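Local atomic coordinates of probable transcriptional regulatory protein aq_1575 (Aquifex aeolicus, PDB entry 1LFP), a protein that probably binds DNA and regulates transcription, as a member of the TACO1 family. Residues A[88-93]-A[127-132]; A[133-138]-A[202-207]; A[160-165]-A[174-179]; A[198-203]-A[233-238]; A[208-213]-A[239-244]. All coordinates share one frame; numbering follows the deposited sequence.

Contact 1: A[88-93]-A[127-132]; sequences EGYAPG and SGCVSY
Glu-88 reaches from strand 83-91 into the turn 127-131, and its carboxylate makes three hydrogen bonds to backbone N-H groups there. OE1 takes two of them. Val-130 N approaches at 2.9 Å on the anti lone pair of Glu-88 OE1, nearly straight at 164°. Ser-131 N, also 2.9 Å from Glu-88 OE1, arrives from above the carboxylate plane and is more bent (138°). Gly-128 N meets Glu-88 OE2 at 2.9 Å, again from above that plane. The Glu-88 chain, extended beyond CG, carries the carboxylate out to these N-H groups.

Water mediates a second group of bonds: one molecule links Glu-88 OE2 to Ser-131 OG, another links it weakly to Ser-127 OG.

A hydroxyl supplies a further direct bond, Tyr-90 OH donating to Cys-129 O over 2.9 Å.

Carbon and sulfur contacts accompany these bonds. Val-130 CG2 sits 3.3 Å from Tyr-90 CE2, oblique to the ring, while Cys-129 SG makes a sulfur-aromatic contact, likewise oblique, 5.4 Å from the centre of the Tyr-90 ring. The same sulfur, Cys-129 SG, lies 3.5 Å from Glu-88 O.

Gly-128 has positive phi (94°), a conformation suited to glycine. With three N-H groups and two waters gathered on one carboxylate, Glu-88 is probably stabilised in its charged form, and it fixes the backbone of the turn leading to strand 134-143.

Contact 2: A[133-138]-A[202-207]; sequences LFERKG and KPISTV
Glu-135 and Lys-202 form an antiparallel hydrogen-bonded pair between strands 134-143 and 196-203 of the four-stranded antiparallel sheet, with Phe-134 and Pro-203 as the adjoining non-hydrogen-bonded pair. Glu-135 N donates to Lys-202 O at 2.9 Å, and Lys-202 N returns a bond of 2.8 Å to Glu-135 O. The pairing runs on past the end of the second strand, for Ile-204 N reaches Leu-133 O at 2.9 Å and 170°.

At Phe-134 and Pro-203 the chains come close, their CA atoms 4.1 Å apart. The Phe-134 side chain crosses the proline obliquely: Phe-134 CD1 is 3.5 Å from Pro-203 N and 3.9 Å from Pro-203 CD.

Side chains of Glu-135 and Lys-202 share one sheet face, yet the ammonium of Lys-202 goes to Asp-163, in a salt bridge. Lower on that chain, Lys-202 CB packs against Lys-137 CG at 4.0 Å. Diagonally between the two pairs, Phe-134 CA lies 3.2 Å from Lys-202 O in a CA-H...O contact.

Contact 3: A[160-165]-A[174-179]; sequences GAEDVQ and YTVPEE
Tyr-174 presents the edge of its ring to segment 160-165, with Gln-165 OE1 in the ring plane 3.8 Å from Tyr-174 CE2 and Asp-163 O also near that plane; the Gln-165 amide is turned 70° from the ring. Beyond the two segments, Lys-202 makes a cation-pi contact with this ring. The surroundings are a beta hairpin of strands 163-165 and 170-175, which opens with a classic beta bulge, Glu-162 and Asp-163 both facing Tyr-174.

The bonds follow that pattern. Glu-162 N donates to Tyr-174 O at 2.9 Å, whereas Asp-163 N reaches the same Tyr-174 O only weakly, at 3.5 Å. In return Tyr-174 N meets Asp-163 O at 2.9 Å, almost straight (175°). Asp-163 CB packs 4.1 Å from Tyr-174 CB, its carboxylate being the partner of Lys-202.

Just before the bulge, Gly-160 is the C-prime residue of the Schellman motif ending helix 149-159. After Tyr-174, Val-176 O accepts Thr-175 OG1 at 2.9 Å and Glu-179 N at 2.8 Å, from opposite faces of its carbonyl plane.

Contact 4: A[198-203]-A[233-238]; sequences QITWKP and QVIANF
Gln-233 and Gln-198 reach toward each other tip to tip, their amide planes stacked and only 13° apart, with Gln-198 NE2 3.4 Å from Gln-233 CD. The Gln-233 chain is extended, and the Gln-233 side chain crosses that of Thr-200 at about a right angle.

Ile-235 comes next and touches three residues. Its CG2, anti to the backbone N, lies 3.2 Å from Trp-201 O and 4.1 Å from Pro-203 CD. CG1 takes the other branch, anti to the carbonyl carbon (chi1 -48°), and passes 3.7 Å from Thr-200 OG1. Ile-235 CD1 rests 3.9 Å from Trp-201 CB, while the Trp-201 side chain also touches Phe-134 and Met-98.

Ala-236 contributes its carbonyl, 4.0 Å from Pro-203 CG. At Asn-237 the side chains meet again: Asn-237 CB lies 3.5 Å from Pro-203 CB.

Strands 198-203 and 233-236 run almost parallel, 13° apart, with axes 7.2 Å apart. Their backbones pair elsewhere, 198-203 with strand 134-143 and 233-236 with strand 95-103. The chemistry therefore implies packing between two sheets by side chains, amides at one end and mainly aliphatic carbons at the other.

Contact 5: A[208-213]-A[239-244]; sequences QINDEE and EIPEEI
Glu-239 has the most surface buried by this contact, and Gln-208 lies beside it with its side chain pointing the same way. The glutamine amide settles against the aliphatic part of the glutamate: Gln-208 NE2 is 3.1 Å from Glu-239 CG. CG of Glu-239 is anti to the backbone N (chi1 -169°), and its chain bends at the next bond, which turns the carboxylate away; amide and carboxylate planes stand 51° apart. Outside the segments, Glu-239 OE1 has a weak hydrogen bond to Thr-206 OG1.

Ile-209, next in buried area, supplies the backbone link. Its N donates to Glu-239 O at 2.6 Å and 169°, a short, straight bond, and Gln-208 CA adds a CA-H...O contact of 3.3 Å to Glu-239 O. The carbonyl of Ile-209 fares differently: it is buried with no polar partner in the model, and Pro-241 CD comes within 3.3 Å of Ile-209 O.

Smaller contacts surround these three. Asn-210 OD1 meets Pro-241 CG at 3.5 Å, the two side chains crossing at about a right angle. Farther on, Glu-212 OE1 and Glu-243 OE1 are 4.4 Å apart, like charges that probably repel mildly.

Gln-208 and Glu-239 form a parallel bridge at the margin of the mixed sheet. Since helix 212-226 connects the two neighbouring strands 207-208 and 231-239, the topology is that of a beta-alpha-beta crossover.

In the fold
Contact 1 closes first, bringing the turn after strand 123-124 back onto strand 83-91 of the mixed sheet. Contact 2 opens at the very next residue and spans 133 to 207, pairing strands 134-143 and 196-203 of the antiparallel sheet. Contact 3 falls wholly within that span, closing the short hairpin at the sheet's other margin; a salt bridge ties it to the strand shared by contacts 2 and 4. Contact 4 starts on the same strand, 196-203, on which contact 2 ends, shares Lys-202 and Pro-203 with it, and carries the antiparallel sheet onto the mixed one. Contact 5 crosses contact 4, their segments alternating around helix 212-226, and extends the mixed sheet's parallel edge.

Contact 1: A[88-93]-A[127-132]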
# COMPACT_ATOMS: atom_id res chain seq x y z
N GLU A 88 -13.60 -5.63 -0.10
CA GLU A 88 -14.16 -4.67 -1.05
C GLU A 88 -15.45 -4.11 -0.45
O GLU A 88 -16.25 -4.86 0.10
CB GLU A 88 -14.51 -5.42 -2.35
CG GLU A 88 -13.30 -5.94 -3.08
CD GLU A 88 -13.66 -6.75 -4.32
OE1 GLU A 88 -14.42 -6.27 -5.20
OE2 GLU A 88 -13.15 -7.89 -4.43
N GLY A 89 -15.64 -2.79 -0.54
CA GLY A 89 -16.84 -2.20 -0.00
C GLY A 89 -16.99 -0.76 -0.45
O GLY A 89 -16.21 -0.24 -1.31
N TYR A 90 -17.98 -0.10 0.13
CA TYR A 90 -18.27 1.27 -0.25
C TYR A 90 -18.28 2.20 0.94
O TYR A 90 -18.73 1.82 2.04
CB TYR A 90 -19.64 1.33 -0.95
CG TYR A 90 -19.65 0.83 -2.37
CD1 TYR A 90 -19.44 1.70 -3.44
CD2 TYR A 90 -19.77 -0.53 -2.65
CE1 TYR A 90 -19.34 1.23 -4.74
CE2 TYR A 90 -19.67 -1.01 -3.94
CZ TYR A 90 -19.45 -0.13 -4.99
OH TYR A 90 -19.39 -0.63 -6.29
N ALA A 91 -17.76 3.40 0.73
CA ALA A 91 -17.74 4.43 1.76
C ALA A 91 -18.86 5.38 1.37
O ALA A 91 -19.43 5.28 0.29
CB ALA A 91 -16.41 5.17 1.73
N PRO A 92 -19.18 6.34 2.24
CA PRO A 92 -20.25 7.27 1.90
C PRO A 92 -19.99 8.10 0.65
O PRO A 92 -18.85 8.45 0.36
CB PRO A 92 -20.40 8.12 3.17
CG PRO A 92 -19.16 7.86 3.96
CD PRO A 92 -18.82 6.44 3.67
N GLY A 93 -21.03 8.39 -0.12
CA GLY A 93 -20.83 9.16 -1.33
C GLY A 93 -20.57 8.25 -2.52
O GLY A 93 -20.16 8.71 -3.58
N SER A 127 -16.90 -10.17 -2.10
CA SER A 127 -15.82 -10.26 -3.05
C SER A 127 -16.36 -9.93 -4.41
O SER A 127 -17.40 -10.46 -4.84
CB SER A 127 -15.24 -11.67 -3.06
OG SER A 127 -14.55 -11.95 -1.86
N GLY A 128 -15.70 -8.99 -5.08
CA GLY A 128 -16.12 -8.59 -6.41
C GLY A 128 -17.04 -7.38 -6.55
O GLY A 128 -17.31 -6.99 -7.68
N CYS A 129 -17.51 -6.79 -5.46
CA CYS A 129 -18.42 -5.65 -5.56
C CYS A 129 -17.78 -4.37 -6.03
O CYS A 129 -18.49 -3.41 -6.35
CB CYS A 129 -19.15 -5.39 -4.25
SG CYS A 129 -18.20 -4.81 -2.86
N VAL A 130 -16.45 -4.29 -5.99
CA VAL A 130 -15.84 -3.08 -6.52
C VAL A 130 -14.62 -3.33 -7.41
O VAL A 130 -14.20 -2.45 -8.10
CB VAL A 130 -15.38 -2.13 -5.41
CG1 VAL A 130 -14.84 -0.88 -6.04
CG2 VAL A 130 -16.54 -1.78 -4.47
N SER A 131 -14.07 -4.55 -7.46
CA SER A 131 -12.83 -4.69 -8.20
C SER A 131 -12.83 -4.34 -9.69
O SER A 131 -11.82 -3.92 -10.22
CB SER A 131 -12.20 -6.10 -7.96
OG SER A 131 -13.03 -7.12 -8.47
N TYR A 132 -13.99 -4.44 -10.34
CA TYR A 132 -14.10 -4.09 -11.72
C TYR A 132 -13.88 -2.59 -11.91
O TYR A 132 -13.78 -2.15 -13.04
CB TYR A 132 -15.50 -4.47 -12.23
CG TYR A 132 -16.61 -3.83 -11.46
CD1 TYR A 132 -17.24 -4.52 -10.41
CD2 TYR A 132 -17.05 -2.54 -11.79
CE1 TYR A 132 -18.29 -3.93 -9.70
CE2 TYR A 132 -18.11 -1.96 -11.07
CZ TYR A 132 -18.71 -2.66 -10.03
OH TYR A 132 -19.73 -2.06 -9.32
O HOH W 1 -12.09 -9.78 -2.93
O HOH W 2 -12.60 -8.94 -6.71

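Contact 2: A[133-138]-A[202-207]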
# COMPACT_ATOMS: atom_id res chain seq x y z
N LEU A 133 -13.82 -1.82 -10.82
CA LEU A 133 -13.56 -0.36 -10.92
C LEU A 133 -12.09 0.02 -10.73
O LEU A 133 -11.71 1.22 -10.67
CB LEU A 133 -14.36 0.42 -9.87
CG LEU A 133 -15.87 0.31 -10.01
CD1 LEU A 133 -16.57 1.14 -8.95
CD2 LEU A 133 -16.24 0.75 -11.43
N PHE A 134 -11.25 -1.01 -10.64
CA PHE A 134 -9.81 -0.83 -10.45
C PHE A 134 -8.99 -1.80 -11.31
O PHE A 134 -9.54 -2.77 -11.86
CB PHE A 134 -9.47 -1.16 -8.98
CG PHE A 134 -10.16 -0.27 -7.98
CD1 PHE A 134 -9.46 0.73 -7.34
CD2 PHE A 134 -11.49 -0.50 -7.63
CE1 PHE A 134 -10.07 1.51 -6.34
CE2 PHE A 134 -12.11 0.25 -6.65
CZ PHE A 134 -11.42 1.26 -5.99
N GLU A 135 -7.69 -1.52 -11.43
CA GLU A 135 -6.80 -2.42 -12.17
C GLU A 135 -5.57 -2.70 -11.29
O GLU A 135 -5.13 -1.84 -10.56
CB GLU A 135 -6.31 -1.80 -13.49
CG GLU A 135 -7.30 -0.79 -14.10
CD GLU A 135 -6.89 -0.30 -15.50
OE1 GLU A 135 -6.73 -1.15 -16.39
OE2 GLU A 135 -6.75 0.92 -15.71
N ARG A 136 -5.06 -3.93 -11.32
CA ARG A 136 -3.88 -4.29 -10.56
C ARG A 136 -2.67 -3.67 -11.24
O ARG A 136 -2.49 -3.84 -12.46
CB ARG A 136 -3.73 -5.82 -10.54
CG ARG A 136 -3.49 -6.37 -9.15
CD ARG A 136 -3.14 -7.85 -9.11
NE ARG A 136 -2.05 -8.16 -10.02
CZ ARG A 136 -1.24 -9.20 -9.90
NH1 ARG A 136 -1.40 -10.04 -8.90
NH2 ARG A 136 -0.29 -9.40 -10.79
N LYS A 137 -1.85 -2.95 -10.49
CA LYS A 137 -0.68 -2.29 -11.07
C LYS A 137 0.52 -2.35 -10.12
O LYS A 137 0.38 -2.53 -8.91
CB LYS A 137 -0.91 -0.79 -11.31
CG LYS A 137 -2.00 -0.37 -12.31
CD LYS A 137 -1.48 -0.51 -13.75
CE LYS A 137 -2.59 -0.33 -14.73
NZ LYS A 137 -3.67 -1.23 -14.30
N GLY A 138 1.70 -2.18 -10.70
CA GLY A 138 2.90 -2.05 -9.88
C GLY A 138 2.87 -0.60 -9.41
O GLY A 138 2.42 0.26 -10.14
N LYS A 202 -5.33 0.31 -8.83
CA LYS A 202 -5.50 1.72 -9.19
C LYS A 202 -6.91 1.95 -9.76
O LYS A 202 -7.36 1.21 -10.61
CB LYS A 202 -4.46 2.07 -10.28
CG LYS A 202 -4.50 3.54 -10.76
CD LYS A 202 -3.40 3.76 -11.82
CE LYS A 202 -3.17 5.27 -12.13
NZ LYS A 202 -3.97 5.75 -13.28
N PRO A 203 -7.63 2.97 -9.28
CA PRO A 203 -8.96 3.18 -9.85
C PRO A 203 -8.91 3.50 -11.33
O PRO A 203 -7.99 4.20 -11.80
CB PRO A 203 -9.53 4.35 -9.02
CG PRO A 203 -8.31 5.03 -8.52
CD PRO A 203 -7.34 3.93 -8.20
N ILE A 204 -9.89 2.99 -12.09
CA ILE A 204 -9.93 3.23 -13.52
C ILE A 204 -10.67 4.53 -13.78
O ILE A 204 -10.69 5.06 -14.90
CB ILE A 204 -10.65 2.09 -14.26
CG1 ILE A 204 -12.15 2.09 -13.93
CG2 ILE A 204 -10.06 0.74 -13.79
CD1 ILE A 204 -12.95 1.18 -14.89
N SER A 205 -11.31 5.04 -12.73
CA SER A 205 -12.05 6.29 -12.80
C SER A 205 -12.32 6.70 -11.36
O SER A 205 -12.24 5.87 -10.45
CB SER A 205 -13.37 6.11 -13.54
OG SER A 205 -13.92 7.37 -13.85
N THR A 206 -12.68 7.97 -11.15
CA THR A 206 -12.92 8.48 -9.82
C THR A 206 -14.32 9.03 -9.60
O THR A 206 -15.05 9.34 -10.55
CB THR A 206 -11.88 9.58 -9.48
OG1 THR A 206 -11.97 10.64 -10.46
CG2 THR A 206 -10.44 9.00 -9.51
N VAL A 207 -14.71 9.11 -8.33
CA VAL A 207 -16.02 9.60 -7.95
C VAL A 207 -15.88 10.95 -7.25
O VAL A 207 -15.40 11.03 -6.12
CB VAL A 207 -16.75 8.60 -7.01
CG1 VAL A 207 -15.79 8.08 -5.95
CG2 VAL A 207 -17.94 9.27 -6.35
O HOH W 3 -13.03 3.57 -10.04

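Contact 3: A[160-165]-A[174-179]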
# COMPACT_ATOMS: atom_id res chain seq x y z
N GLY A 160 9.81 3.64 -19.22
CA GLY A 160 8.59 3.09 -19.81
C GLY A 160 7.41 2.82 -18.91
O GLY A 160 6.72 1.81 -19.09
N ALA A 161 7.11 3.74 -18.00
CA ALA A 161 5.99 3.60 -17.06
C ALA A 161 4.57 3.68 -17.62
O ALA A 161 4.33 4.18 -18.72
CB ALA A 161 6.13 4.62 -15.94
N GLU A 162 3.63 3.22 -16.81
CA GLU A 162 2.23 3.19 -17.16
C GLU A 162 1.56 4.54 -16.86
O GLU A 162 0.70 5.01 -17.62
CB GLU A 162 1.57 2.05 -16.37
CG GLU A 162 0.10 1.81 -16.64
CD GLU A 162 -0.16 1.13 -17.98
OE1 GLU A 162 -1.34 1.05 -18.35
OE2 GLU A 162 0.79 0.68 -18.64
N ASP A 163 1.98 5.19 -15.77
CA ASP A 163 1.41 6.46 -15.34
C ASP A 163 2.29 7.13 -14.28
O ASP A 163 2.89 6.46 -13.45
CB ASP A 163 0.02 6.21 -14.75
CG ASP A 163 -0.77 7.47 -14.55
OD1 ASP A 163 -1.83 7.40 -13.89
OD2 ASP A 163 -0.34 8.53 -15.06
N VAL A 164 2.37 8.46 -14.31
CA VAL A 164 3.18 9.15 -13.31
C VAL A 164 2.45 10.34 -12.71
O VAL A 164 1.78 11.09 -13.41
CB VAL A 164 4.48 9.65 -13.90
CG1 VAL A 164 5.31 8.46 -14.37
CG2 VAL A 164 4.17 10.58 -15.07
N GLN A 165 2.59 10.51 -11.41
CA GLN A 165 1.96 11.65 -10.77
C GLN A 165 2.88 12.27 -9.73
O GLN A 165 3.20 11.64 -8.73
CB GLN A 165 0.61 11.25 -10.16
CG GLN A 165 0.64 10.08 -9.20
CD GLN A 165 -0.77 9.68 -8.78
OE1 GLN A 165 -1.56 9.21 -9.60
NE2 GLN A 165 -1.09 9.88 -7.50
N TYR A 174 3.39 4.25 -11.68
CA TYR A 174 2.65 3.01 -11.82
C TYR A 174 3.23 2.21 -12.95
O TYR A 174 3.67 2.79 -13.95
CB TYR A 174 1.19 3.26 -12.16
CG TYR A 174 0.39 3.74 -11.00
CD1 TYR A 174 -0.17 2.82 -10.12
CD2 TYR A 174 0.15 5.08 -10.80
CE1 TYR A 174 -0.95 3.22 -9.08
CE2 TYR A 174 -0.64 5.51 -9.74
CZ TYR A 174 -1.19 4.56 -8.89
OH TYR A 174 -2.02 4.94 -7.86
N THR A 175 3.17 0.90 -12.82
CA THR A 175 3.71 0.03 -13.86
C THR A 175 2.78 -1.14 -14.14
O THR A 175 1.80 -1.33 -13.42
CB THR A 175 5.07 -0.59 -13.43
OG1 THR A 175 4.84 -1.74 -12.61
CG2 THR A 175 5.88 0.44 -12.61
N VAL A 176 3.09 -1.90 -15.19
CA VAL A 176 2.36 -3.12 -15.56
C VAL A 176 2.74 -3.98 -14.36
O VAL A 176 3.93 -4.07 -14.01
CB VAL A 176 2.95 -3.73 -16.88
CG1 VAL A 176 2.54 -5.18 -17.04
CG2 VAL A 176 2.47 -2.89 -18.06
N PRO A 177 1.77 -4.66 -13.73
CA PRO A 177 2.18 -5.44 -12.55
C PRO A 177 3.34 -6.43 -12.73
O PRO A 177 4.25 -6.50 -11.88
CB PRO A 177 0.86 -6.07 -12.06
CG PRO A 177 0.05 -6.19 -13.35
CD PRO A 177 0.37 -4.93 -14.10
N GLU A 178 3.35 -7.16 -13.83
CA GLU A 178 4.42 -8.12 -14.05
C GLU A 178 5.79 -7.46 -14.25
O GLU A 178 6.80 -8.15 -14.21
CB GLU A 178 4.10 -9.02 -15.25
CG GLU A 178 3.02 -10.04 -14.96
CD GLU A 178 1.62 -9.45 -14.96
OE1 GLU A 178 0.70 -10.16 -14.52
OE2 GLU A 178 1.45 -8.28 -15.42
N GLU A 179 5.82 -6.15 -14.47
CA GLU A 179 7.07 -5.43 -14.71
C GLU A 179 7.51 -4.50 -13.59
O GLU A 179 8.38 -3.64 -13.76
CB GLU A 179 6.94 -4.63 -15.98
CG GLU A 179 6.41 -5.50 -17.08
CD GLU A 179 6.76 -4.98 -18.42
OE1 GLU A 179 6.52 -3.78 -18.66
OE2 GLU A 179 7.28 -5.78 -19.24

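Contact 4: A[198-203]-A[233-238]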
# COMPACT_ATOMS: atom_id res chain seq x y z
N GLN A 198 5.60 -1.95 -4.78
CA GLN A 198 4.69 -3.03 -4.43
C GLN A 198 3.56 -3.11 -5.45
O GLN A 198 3.34 -2.20 -6.24
CB GLN A 198 4.08 -2.75 -3.04
CG GLN A 198 3.39 -1.37 -2.96
CD GLN A 198 2.87 -1.01 -1.55
OE1 GLN A 198 3.26 -1.62 -0.55
NE2 GLN A 198 2.00 -0.01 -1.48
N ILE A 199 2.79 -4.19 -5.38
CA ILE A 199 1.65 -4.35 -6.25
C ILE A 199 0.47 -3.72 -5.53
O ILE A 199 0.26 -3.95 -4.33
CB ILE A 199 1.37 -5.87 -6.48
CG1 ILE A 199 2.47 -6.48 -7.33
CG2 ILE A 199 -0.03 -6.07 -7.08
CD1 ILE A 199 2.55 -5.96 -8.73
N THR A 200 -0.30 -2.89 -6.25
CA THR A 200 -1.47 -2.25 -5.67
C THR A 200 -2.61 -2.28 -6.70
O THR A 200 -2.51 -2.94 -7.74
CB THR A 200 -1.16 -0.79 -5.27
OG1 THR A 200 -2.25 -0.27 -4.51
CG2 THR A 200 -0.93 0.09 -6.48
N TRP A 201 -3.70 -1.60 -6.39
CA TRP A 201 -4.84 -1.54 -7.32
C TRP A 201 -5.06 -0.05 -7.58
O TRP A 201 -4.91 0.73 -6.67
CB TRP A 201 -6.08 -2.15 -6.69
CG TRP A 201 -6.00 -3.59 -6.57
CD1 TRP A 201 -5.22 -4.28 -5.69
CD2 TRP A 201 -6.66 -4.57 -7.39
NE1 TRP A 201 -5.35 -5.64 -5.92
CE2 TRP A 201 -6.23 -5.83 -6.96
CE3 TRP A 201 -7.58 -4.49 -8.46
CZ2 TRP A 201 -6.68 -7.03 -7.55
CZ3 TRP A 201 -8.04 -5.68 -9.05
CH2 TRP A 201 -7.59 -6.93 -8.59
N LYS A 202 -5.33 0.31 -8.83
CA LYS A 202 -5.50 1.72 -9.19
C LYS A 202 -6.91 1.95 -9.76
O LYS A 202 -7.36 1.21 -10.61
CB LYS A 202 -4.46 2.07 -10.28
CG LYS A 202 -4.50 3.54 -10.76
CD LYS A 202 -3.40 3.76 -11.82
CE LYS A 202 -3.17 5.27 -12.13
NZ LYS A 202 -3.97 5.75 -13.28
N PRO A 203 -7.63 2.97 -9.28
CA PRO A 203 -8.96 3.18 -9.85
C PRO A 203 -8.91 3.50 -11.33
O PRO A 203 -7.99 4.20 -11.80
CB PRO A 203 -9.53 4.35 -9.02
CG PRO A 203 -8.31 5.03 -8.52
CD PRO A 203 -7.34 3.93 -8.20
N GLN A 233 -2.74 -2.15 2.77
CA GLN A 233 -3.05 -1.08 1.85
C GLN A 233 -4.51 -0.78 1.75
O GLN A 233 -5.34 -1.66 1.79
CB GLN A 233 -2.62 -1.43 0.44
CG GLN A 233 -1.10 -1.61 0.19
CD GLN A 233 -0.83 -1.84 -1.28
OE1 GLN A 233 -0.25 -2.86 -1.69
NE2 GLN A 233 -1.27 -0.90 -2.10
N VAL A 234 -4.83 0.50 1.59
CA VAL A 234 -6.24 0.87 1.43
C VAL A 234 -6.27 1.73 0.16
O VAL A 234 -5.47 2.65 0.03
CB VAL A 234 -6.72 1.75 2.56
CG1 VAL A 234 -8.11 2.21 2.25
CG2 VAL A 234 -6.71 0.98 3.89
N ILE A 235 -7.15 1.41 -0.77
CA ILE A 235 -7.29 2.13 -2.05
C ILE A 235 -8.73 2.55 -2.27
O ILE A 235 -9.65 1.78 -2.03
CB ILE A 235 -6.87 1.27 -3.27
CG1 ILE A 235 -5.52 0.58 -3.00
CG2 ILE A 235 -6.71 2.17 -4.51
CD1 ILE A 235 -5.60 -0.96 -2.97
N ALA A 236 -8.93 3.80 -2.67
CA ALA A 236 -10.30 4.27 -2.92
C ALA A 236 -10.33 5.07 -4.19
O ALA A 236 -9.27 5.53 -4.68
CB ALA A 236 -10.79 5.10 -1.74
N ASN A 237 -11.51 5.23 -4.77
CA ASN A 237 -11.60 5.97 -6.03
C ASN A 237 -12.26 7.34 -5.90
O ASN A 237 -12.82 7.84 -6.88
CB ASN A 237 -12.38 5.19 -7.09
CG ASN A 237 -13.84 5.00 -6.76
OD1 ASN A 237 -14.59 4.48 -7.58
ND2 ASN A 237 -14.25 5.39 -5.57
N PHE A 238 -12.21 7.92 -4.71
CA PHE A 238 -12.82 9.24 -4.52
C PHE A 238 -12.08 10.36 -5.23
O PHE A 238 -10.90 10.26 -5.57
CB PHE A 238 -12.89 9.60 -3.03
CG PHE A 238 -11.53 9.80 -2.39
CD1 PHE A 238 -10.70 10.88 -2.74
CD2 PHE A 238 -11.04 8.87 -1.49
CE1 PHE A 238 -9.41 11.02 -2.21
CE2 PHE A 238 -9.75 9.00 -0.94
CZ PHE A 238 -8.94 10.08 -1.31

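Contact 5: A[208-213]-A[239-244]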
# COMPACT_ATOMS: atom_id res chain seq x y z
N GLN A 208 -16.29 12.00 -7.95
CA GLN A 208 -16.22 13.37 -7.44
C GLN A 208 -17.12 13.54 -6.22
O GLN A 208 -18.32 13.29 -6.29
CB GLN A 208 -16.66 14.35 -8.53
CG GLN A 208 -15.97 14.14 -9.87
CD GLN A 208 -14.64 14.87 -9.99
OE1 GLN A 208 -13.87 14.62 -10.93
NE2 GLN A 208 -14.36 15.77 -9.05
N ILE A 209 -16.54 13.96 -5.11
CA ILE A 209 -17.30 14.16 -3.88
C ILE A 209 -17.12 15.59 -3.38
O ILE A 209 -16.08 15.95 -2.83
CB ILE A 209 -16.84 13.17 -2.80
CG1 ILE A 209 -17.45 13.53 -1.44
CG2 ILE A 209 -15.34 13.15 -2.74
CD1 ILE A 209 -18.95 13.32 -1.37
N ASN A 210 -18.15 16.41 -3.58
CA ASN A 210 -18.11 17.82 -3.19
C ASN A 210 -18.69 18.17 -1.83
O ASN A 210 -18.45 19.25 -1.31
CB ASN A 210 -18.76 18.66 -4.28
CG ASN A 210 -18.07 18.51 -5.64
OD1 ASN A 210 -16.88 18.79 -5.77
ND2 ASN A 210 -18.82 18.04 -6.64
N ASP A 211 -19.46 17.26 -1.23
CA ASP A 211 -20.04 17.52 0.08
C ASP A 211 -18.95 17.35 1.13
O ASP A 211 -18.50 16.24 1.39
CB ASP A 211 -21.18 16.56 0.38
CG ASP A 211 -22.35 16.76 -0.54
OD1 ASP A 211 -22.92 17.88 -0.54
OD2 ASP A 211 -22.71 15.81 -1.26
N GLU A 212 -18.54 18.46 1.74
CA GLU A 212 -17.50 18.43 2.75
C GLU A 212 -17.83 17.45 3.86
O GLU A 212 -16.93 16.83 4.44
CB GLU A 212 -17.31 19.82 3.32
CG GLU A 212 -16.13 19.96 4.23
CD GLU A 212 -15.95 21.39 4.68
OE1 GLU A 212 -14.97 21.67 5.40
OE2 GLU A 212 -16.80 22.23 4.31
N GLU A 213 -19.11 17.32 4.18
CA GLU A 213 -19.56 16.40 5.21
C GLU A 213 -19.21 14.97 4.82
O GLU A 213 -18.64 14.22 5.60
CB GLU A 213 -21.07 16.46 5.39
CG GLU A 213 -21.61 17.67 6.10
CD GLU A 213 -23.01 17.42 6.65
OE1 GLU A 213 -23.16 16.50 7.49
OE2 GLU A 213 -23.94 18.13 6.23
N GLU A 239 -12.80 11.46 -5.42
CA GLU A 239 -12.24 12.66 -6.02
C GLU A 239 -12.73 13.80 -5.14
O GLU A 239 -13.91 14.14 -5.17
CB GLU A 239 -12.76 12.83 -7.45
CG GLU A 239 -12.04 13.90 -8.24
CD GLU A 239 -10.56 13.63 -8.40
OE1 GLU A 239 -10.17 12.45 -8.51
OE2 GLU A 239 -9.78 14.61 -8.43
N ILE A 240 -11.83 14.35 -4.33
CA ILE A 240 -12.14 15.45 -3.39
C ILE A 240 -11.40 16.76 -3.71
O ILE A 240 -10.19 16.75 -3.98
CB ILE A 240 -11.82 15.06 -1.91
CG1 ILE A 240 -10.35 14.65 -1.77
CG2 ILE A 240 -12.72 13.93 -1.45
CD1 ILE A 240 -9.39 15.80 -1.56
N PRO A 241 -12.11 17.90 -3.68
CA PRO A 241 -11.52 19.21 -3.96
C PRO A 241 -10.36 19.55 -3.03
O PRO A 241 -10.58 19.83 -1.86
CB PRO A 241 -12.70 20.17 -3.76
CG PRO A 241 -13.89 19.34 -4.11
CD PRO A 241 -13.56 18.02 -3.44
N GLU A 242 -9.14 19.52 -3.55
CA GLU A 242 -7.95 19.82 -2.74
C GLU A 242 -8.29 20.24 -1.31
O GLU A 242 -8.63 21.40 -1.05
CB GLU A 242 -7.12 20.91 -3.40
CG GLU A 242 -5.88 21.27 -2.60
CD GLU A 242 -5.01 20.06 -2.31
OE1 GLU A 242 -4.36 19.56 -3.25
OE2 GLU A 242 -5.00 19.61 -1.15
N GLU A 243 -8.20 19.28 -0.39
CA GLU A 243 -8.50 19.49 1.01
C GLU A 243 -7.51 18.71 1.86
O GLU A 243 -7.31 17.52 1.65
CB GLU A 243 -9.90 18.99 1.34
CG GLU A 243 -10.90 20.04 1.73
CD GLU A 243 -12.14 19.40 2.30
OE1 GLU A 243 -12.08 18.94 3.46
OE2 GLU A 243 -13.17 19.35 1.59
N ILE A 244 -6.89 19.38 2.84
CA ILE A 244 -5.93 18.71 3.71
C ILE A 244 -6.58 18.47 5.07
O ILE A 244 -6.08 17.68 5.87
CB ILE A 244 -4.63 19.55 3.85
CG1 ILE A 244 -3.95 19.28 5.20
CG2 ILE A 244 -4.94 21.03 3.67
CD1 ILE A 244 -2.81 18.28 5.13